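Local coordinates for protein 1,3,6,8-tetrahydroxynaphthalene synthase (Streptomyces coelicolor, PDB 1U0M) that condenses five malonyl-CoA units into a pentaketide and cyclises it to 1,3,6,8-tetrahydroxynaphthalene, a precursor of melanin and naphthoquinone metabolites, at residues Leu169-Ser177 / Asn311-Asp319. Numbering follows the deposited sequence.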
# COMPACT_ATOMS: atom_id res chain seq x y z
N LEU A 169 -8.86 12.33 2.38
CA LEU A 169 -8.29 12.45 3.71
C LEU A 169 -6.95 11.74 3.77
O LEU A 169 -6.87 10.52 3.60
CB LEU A 169 -9.22 11.86 4.76
CG LEU A 169 -8.63 11.88 6.19
CD1 LEU A 169 -8.38 13.32 6.62
CD2 LEU A 169 -9.58 11.18 7.16
N ILE A 170 -5.89 12.51 4.02
CA ILE A 170 -4.56 11.94 4.12
C ILE A 170 -4.19 11.75 5.58
O ILE A 170 -4.21 12.70 6.36
CB ILE A 170 -3.52 12.86 3.49
CG1 ILE A 170 -3.85 13.08 2.02
CG2 ILE A 170 -2.14 12.26 3.65
CD1 ILE A 170 -2.89 13.99 1.33
N VAL A 171 -3.85 10.52 5.94
CA VAL A 171 -3.45 10.21 7.31
C VAL A 171 -2.09 9.55 7.32
O VAL A 171 -1.87 8.56 6.64
CB VAL A 171 -4.43 9.26 8.01
CG1 VAL A 171 -3.92 8.96 9.41
CG2 VAL A 171 -5.81 9.88 8.07
N ALA A 172 -1.17 10.13 8.08
CA ALA A 172 0.17 9.59 8.21
C ALA A 172 0.37 9.17 9.67
O ALA A 172 0.20 9.97 10.58
CB ALA A 172 1.19 10.65 7.81
N CYS A 173 0.70 7.91 9.89
CA CYS A 173 0.91 7.42 11.25
C CYS A 173 2.26 6.73 11.30
O CYS A 173 2.45 5.69 10.68
CB CYS A 173 -0.20 6.43 11.61
SG CYS A 173 -0.21 5.94 13.34
N GLU A 174 3.20 7.30 12.05
CA GLU A 174 4.53 6.72 12.12
C GLU A 174 5.09 6.59 13.54
O GLU A 174 5.33 7.58 14.23
CB GLU A 174 5.48 7.55 11.25
CG GLU A 174 5.01 7.69 9.79
CD GLU A 174 5.20 6.41 8.97
OE1 GLU A 174 5.32 5.32 9.58
OE2 GLU A 174 5.23 6.49 7.71
N PHE A 175 5.29 5.34 13.96
CA PHE A 175 5.84 5.04 15.28
C PHE A 175 7.20 4.38 15.03
O PHE A 175 7.38 3.18 15.28
CB PHE A 175 4.92 4.05 16.01
CG PHE A 175 3.52 4.58 16.25
CD1 PHE A 175 2.43 3.71 16.21
CD2 PHE A 175 3.30 5.92 16.55
CE1 PHE A 175 1.13 4.17 16.48
CE2 PHE A 175 2.01 6.39 16.82
CZ PHE A 175 0.92 5.51 16.78
N CYS A 176 8.17 5.18 14.58
CA CYS A 176 9.49 4.66 14.24
C CYS A 176 10.20 3.98 15.40
O CYS A 176 11.02 3.10 15.20
CB CYS A 176 10.39 5.76 13.65
SG CYS A 176 9.72 6.59 12.16
N SER A 177 9.88 4.40 16.62
CA SER A 177 10.48 3.81 17.80
C SER A 177 10.16 2.33 17.89
O SER A 177 10.88 1.58 18.54
CB SER A 177 9.96 4.50 19.05
OG SER A 177 8.57 4.31 19.19
N ASN A 311 13.02 12.67 12.64
CA ASN A 311 12.48 12.21 11.38
C ASN A 311 11.26 11.34 11.67
O ASN A 311 11.39 10.21 12.14
CB ASN A 311 13.51 11.40 10.61
CG ASN A 311 13.09 11.16 9.20
OD1 ASN A 311 11.90 10.98 8.91
ND2 ASN A 311 14.07 11.15 8.29
N ILE A 312 10.08 11.88 11.38
CA ILE A 312 8.85 11.16 11.61
C ILE A 312 8.29 10.62 10.30
O ILE A 312 7.07 10.62 10.08
CB ILE A 312 7.83 12.06 12.32
CG1 ILE A 312 7.53 13.30 11.48
CG2 ILE A 312 8.41 12.53 13.62
CD1 ILE A 312 6.48 14.18 12.08
N ALA A 313 9.20 10.17 9.44
CA ALA A 313 8.87 9.59 8.14
C ALA A 313 7.85 10.37 7.32
O ALA A 313 7.94 11.58 7.18
CB ALA A 313 8.40 8.16 8.32
N SER A 314 6.87 9.64 6.78
CA SER A 314 5.83 10.19 5.93
C SER A 314 5.15 11.44 6.49
O SER A 314 4.64 12.26 5.73
CB SER A 314 4.77 9.12 5.63
OG SER A 314 4.06 8.73 6.80
N ALA A 315 5.17 11.60 7.81
CA ALA A 315 4.52 12.74 8.43
C ALA A 315 5.30 14.05 8.39
O ALA A 315 4.74 15.10 8.72
CB ALA A 315 4.16 12.40 9.87
N VAL A 316 6.57 14.02 7.98
CA VAL A 316 7.35 15.25 7.94
C VAL A 316 6.77 16.35 7.04
O VAL A 316 6.54 17.47 7.51
CB VAL A 316 8.81 15.00 7.49
CG1 VAL A 316 9.53 16.32 7.27
CG2 VAL A 316 9.55 14.18 8.55
N VAL A 317 6.53 16.05 5.76
CA VAL A 317 5.98 17.05 4.85
C VAL A 317 4.78 17.74 5.47
O VAL A 317 4.71 18.97 5.51
CB VAL A 317 5.51 16.47 3.49
CG1 VAL A 317 6.67 16.28 2.57
CG2 VAL A 317 4.77 15.18 3.71
N LEU A 318 3.85 16.93 5.96
CA LEU A 318 2.63 17.43 6.57
C LEU A 318 2.86 18.36 7.75
O LEU A 318 2.17 19.37 7.89
CB LEU A 318 1.75 16.25 7.00
CG LEU A 318 0.84 15.65 5.92
CD1 LEU A 318 1.62 15.42 4.64
CD2 LEU A 318 0.22 14.36 6.42
N ASP A 319 3.83 18.03 8.60
CA ASP A 319 4.12 18.86 9.75
C ASP A 319 4.84 20.14 9.34
O ASP A 319 4.69 21.17 10.00
CB ASP A 319 4.96 18.08 10.76
CG ASP A 319 5.30 18.90 11.98
OD1 ASP A 319 6.31 19.63 11.96
OD2 ASP A 319 4.54 18.81 12.97
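Ser314 OG donates to Glu174 OE2 at 2.7 Å, in the core of the thiolase fold. It comes in on the anti side, 20° out of the carboxylate plane. Glu174 OE1 accepts from Cys114 N and Thr115 OG1. The contact joins strand 167-175 of the N-terminal half to the start of helix 315-326 in the C-terminal half. Glu174 CG lies beside the backbone N (chi1 -55°), which sends the chain back along the strand; a bend at chi2 helps to set the carboxylate against Ser314. Ala313 CB lies 3.6 Å from Glu174 OE2. A leucine in place of Glu174 would probably leave Ser314 OG and Cys114 N without their acceptor in a buried spot. Toward the start of the strand the contact turns apolar. Ala172 CB meets Ala315 CB at 4.0 Å, and these small side chains let helix and strand come close. Leu318 CD2 reaches both Ala172 CB and Ile170 CG2. At the other end, Cys176 SG lies 4.0 Å from Asn311 O. Asn311 sits beside Cys146, the probable active-site cysteine, consistent with the asparagine of the family's Cys-His-Asn triad. It forms an Asx turn, OD1 accepting from Ala313 N at 2.9 Å, in the carbonyl plane.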